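Local coordinates for putative alpha-L-fucosidase (PDB 3GZA), which probably hydrolyses alpha-L-fucosidic linkages, releasing terminal fucose from glycans, at residues 302-307 with 368-373. Numbering follows the deposited sequence.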
ATOM      1  N   LYS A 302      31.036  26.206   9.536  1.00 25.75           N
ATOM      2  CA  LYS A 302      29.590  26.250   9.298  1.00 25.64           C
ATOM      3  C   LYS A 302      28.835  26.754  10.508  1.00 25.07           C
ATOM      4  O   LYS A 302      27.901  27.570  10.374  1.00 23.47           O
ATOM      5  CB  LYS A 302      29.067  24.908   8.813  1.00 26.94           C
ATOM      6  CG  LYS A 302      29.642  24.516   7.442  1.00 28.37           C
ATOM      7  CD  LYS A 302      29.138  23.168   6.999  1.00 29.35           C
ATOM      8  CE  LYS A 302      29.805  22.777   5.663  1.00 31.17           C
ATOM      9  NZ  LYS A 302      29.805  23.892   4.672  1.00 29.01           N
ATOM     10  N   TYR A 303      29.190  26.271  11.686  1.00 25.35           N
ATOM     11  CA  TYR A 303      28.561  26.752  12.936  1.00 25.19           C
ATOM     12  C   TYR A 303      28.635  28.273  13.034  1.00 25.49           C
ATOM     13  O   TYR A 303      27.623  28.950  13.321  1.00 24.16           O
ATOM     14  CB  TYR A 303      29.302  26.097  14.131  1.00 26.09           C
ATOM     15  CG  TYR A 303      28.766  26.539  15.496  1.00 23.89           C
ATOM     16  CD1 TYR A 303      27.640  25.949  16.033  1.00 24.27           C
ATOM     17  CD2 TYR A 303      29.404  27.515  16.226  1.00 24.68           C
ATOM     18  CE1 TYR A 303      27.129  26.347  17.252  1.00 25.21           C
ATOM     19  CE2 TYR A 303      28.924  27.902  17.441  1.00 24.90           C
ATOM     20  CZ  TYR A 303      27.802  27.324  17.940  1.00 24.57           C
ATOM     21  OH  TYR A 303      27.297  27.729  19.182  1.00 28.39           O
ATOM     22  N   GLU A 304      29.816  28.834  12.792  1.00 24.07           N
ATOM     23  CA  GLU A 304      29.989  30.293  12.923  1.00 25.13           C
ATOM     24  C   GLU A 304      29.203  31.063  11.859  1.00 25.00           C
ATOM     25  O   GLU A 304      28.834  32.218  12.062  1.00 25.85           O
ATOM     26  CB  GLU A 304      31.487  30.666  12.889  1.00 25.18           C
ATOM     27  CG  GLU A 304      32.222  30.138  14.116  1.00 25.98           C
ATOM     28  CD  GLU A 304      33.653  30.552  14.196  1.00 25.90           C
ATOM     29  OE1 GLU A 304      34.114  31.398  13.400  1.00 32.11           O
ATOM     30  OE2 GLU A 304      34.344  30.046  15.095  1.00 30.31           O
ATOM     31  N   LYS A 305      28.945  30.415  10.728  1.00 25.23           N
ATOM     32  CA  LYS A 305      28.218  31.038   9.622  1.00 24.04           C
ATOM     33  C   LYS A 305      26.754  30.632   9.567  1.00 24.53           C
ATOM     34  O   LYS A 305      26.092  30.823   8.574  1.00 24.62           O
ATOM     35  CB  LYS A 305      28.953  30.800   8.284  1.00 25.20           C
ATOM     36  CG  LYS A 305      30.303  31.505   8.207  1.00 28.07           C
ATOM     37  CD  LYS A 305      31.167  31.088   7.013  1.00 32.40           C
ATOM     38  CE  LYS A 305      32.533  31.880   6.975  1.00 31.76           C
ATOM     39  NZ  LYS A 305      33.604  31.154   6.198  1.00 36.59           N
ATOM     40  N   SER A 306      26.228  30.057  10.645  1.00 23.87           N
ATOM     41  CA  SER A 306      24.821  29.697  10.752  1.00 24.28           C
ATOM     42  C   SER A 306      24.373  30.210  12.087  1.00 24.24           C
ATOM     43  O   SER A 306      23.819  31.297  12.127  1.00 23.16           O
ATOM     44  CB  SER A 306      24.527  28.202  10.592  1.00 24.83           C
ATOM     45  OG  SER A 306      25.365  27.414  11.418  1.00 22.38           O
ATOM     46  N   VAL A 307      24.686  29.479  13.165  1.00 23.58           N
ATOM     47  CA  VAL A 307      24.356  29.909  14.511  1.00 24.22           C
ATOM     48  C   VAL A 307      24.923  31.321  14.762  1.00 23.40           C
ATOM     49  O   VAL A 307      24.282  32.166  15.393  1.00 24.18           O
ATOM     50  CB  VAL A 307      24.876  28.915  15.545  1.00 23.76           C
ATOM     51  CG1 VAL A 307      24.616  29.445  17.017  1.00 24.96           C
ATOM     52  CG2 VAL A 307      24.251  27.500  15.292  1.00 24.60           C
ATOM     53  N   VAL A 368      42.359  39.117  22.606  1.00 27.02           N
ATOM     54  CA  VAL A 368      40.935  38.927  22.295  0.50 25.47           C
ATOM     55  C   VAL A 368      40.814  38.776  20.784  1.00 26.14           C
ATOM     56  O   VAL A 368      41.450  39.523  20.056  1.00 26.34           O
ATOM     57  CB  VAL A 368      40.065  40.131  22.728  0.50 25.78           C
ATOM     58  CG1 VAL A 368      38.580  39.827  22.496  0.50 20.09           C
ATOM     59  CG2 VAL A 368      40.297  40.476  24.173  0.50 25.48           C
ATOM     60  N   ASN A 369      40.019  37.806  20.314  1.00 26.37           N
ATOM     61  CA  ASN A 369      39.800  37.651  18.857  1.00 26.06           C
ATOM     62  C   ASN A 369      38.377  37.280  18.446  1.00 27.00           C
ATOM     63  O   ASN A 369      38.090  37.086  17.252  1.00 26.25           O
ATOM     64  CB  ASN A 369      40.801  36.668  18.239  1.00 26.40           C
ATOM     65  CG  ASN A 369      40.561  35.255  18.652  1.00 27.55           C
ATOM     66  OD1 ASN A 369      40.244  34.986  19.801  1.00 29.74           O
ATOM     67  ND2 ASN A 369      40.724  34.324  17.714  1.00 27.25           N
ATOM     68  N   TYR A 370      37.488  37.159  19.426  1.00 26.18           N
ATOM     69  CA  TYR A 370      36.103  36.837  19.149  1.00 26.00           C
ATOM     70  C   TYR A 370      35.196  37.548  20.109  1.00 25.89           C
ATOM     71  O   TYR A 370      35.559  37.876  21.224  1.00 25.64           O
ATOM     72  CB  TYR A 370      35.781  35.364  19.407  1.00 25.92           C
ATOM     73  CG  TYR A 370      36.032  34.316  18.376  1.00 23.87           C
ATOM     74  CD1 TYR A 370      35.038  33.927  17.512  1.00 25.74           C
ATOM     75  CD2 TYR A 370      37.227  33.622  18.346  1.00 26.91           C
ATOM     76  CE1 TYR A 370      35.234  32.926  16.601  1.00 24.11           C
ATOM     77  CE2 TYR A 370      37.432  32.599  17.434  1.00 25.08           C
ATOM     78  CZ  TYR A 370      36.436  32.255  16.568  1.00 26.87           C
ATOM     79  OH  TYR A 370      36.599  31.212  15.681  1.00 26.08           O
ATOM     80  N   CYS A 371      33.997  37.837  19.624  1.00 25.00           N
ATOM     81  CA  CYS A 371      32.931  38.421  20.426  0.50 24.14           C
ATOM     82  C   CYS A 371      31.635  37.740  20.056  1.00 24.89           C
ATOM     83  O   CYS A 371      31.482  37.292  18.923  1.00 24.77           O
ATOM     84  CB  CYS A 371      32.753  39.910  20.140  0.50 24.43           C
ATOM     85  SG  CYS A 371      34.021  40.974  20.761  0.50 20.83           S
ATOM     86  N   ILE A 372      30.699  37.686  20.996  1.00 24.96           N
ATOM     87  CA  ILE A 372      29.366  37.186  20.738  1.00 25.18           C
ATOM     88  C   ILE A 372      28.446  38.303  21.180  1.00 25.25           C
ATOM     89  O   ILE A 372      28.724  38.952  22.182  1.00 25.36           O
ATOM     90  CB  ILE A 372      29.082  35.865  21.487  1.00 25.11           C
ATOM     91  CG1 ILE A 372      29.857  34.731  20.797  1.00 25.82           C
ATOM     92  CG2 ILE A 372      27.582  35.553  21.572  1.00 26.86           C
ATOM     93  CD1 ILE A 372      29.628  33.384  21.396  1.00 25.83           C
ATOM     94  N   ILE A 373      27.406  38.556  20.379  1.00 24.57           N
ATOM     95  CA  ILE A 373      26.381  39.544  20.716  1.00 24.45           C
ATOM     96  C   ILE A 373      25.057  38.842  20.536  1.00 24.87           C
ATOM     97  O   ILE A 373      24.882  38.106  19.571  1.00 24.00           O
ATOM     98  CB  ILE A 373      26.366  40.746  19.776  1.00 24.13           C
ATOM     99  CG1 ILE A 373      27.784  41.217  19.440  1.00 25.88           C
ATOM    100  CG2 ILE A 373      25.459  41.900  20.372  1.00 23.56           C
ATOM    101  CD1 ILE A 373      27.835  42.213  18.267  1.00 29.93           C
TER
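Y370 OH donates a short hydrogen bond to E304 OE2, at 2.6 Å, and this is the one polar link between 302-307 and 368-373. OE2 receives it on its syn lone pair, the side of OE1, which itself stands 3.4 Å from Y370 OH. The carboxylate meets the ring at its edge, E304 CD lying in the ring plane 3.7 Å from Y370 CE1, and the two planes are 89° apart. E304 reaches this point from the last turn of helix 296-304 because its chain is extended beyond CG (chi2 -176°), and the two side chains together bridge the 10.9 Å between E304 CA and Y370 CA. The contact joins the TIM-barrel part typical of family 29 fucosidases to the C-terminal beta-sandwich, probably related to F5/8 type C domains. R343, on helix 327-344, forms a salt bridge with the same OE2, which would probably favour the ionised carboxylate. With an alanine here, Y370 OH would probably lose its acceptor and R343 its counter-charge at the domain interface. Further out, F344 packs edge-to-face with the Y370 ring, and Y370 belongs to a classic beta bulge, in which it and N369 both face Y440 on strand 434-440.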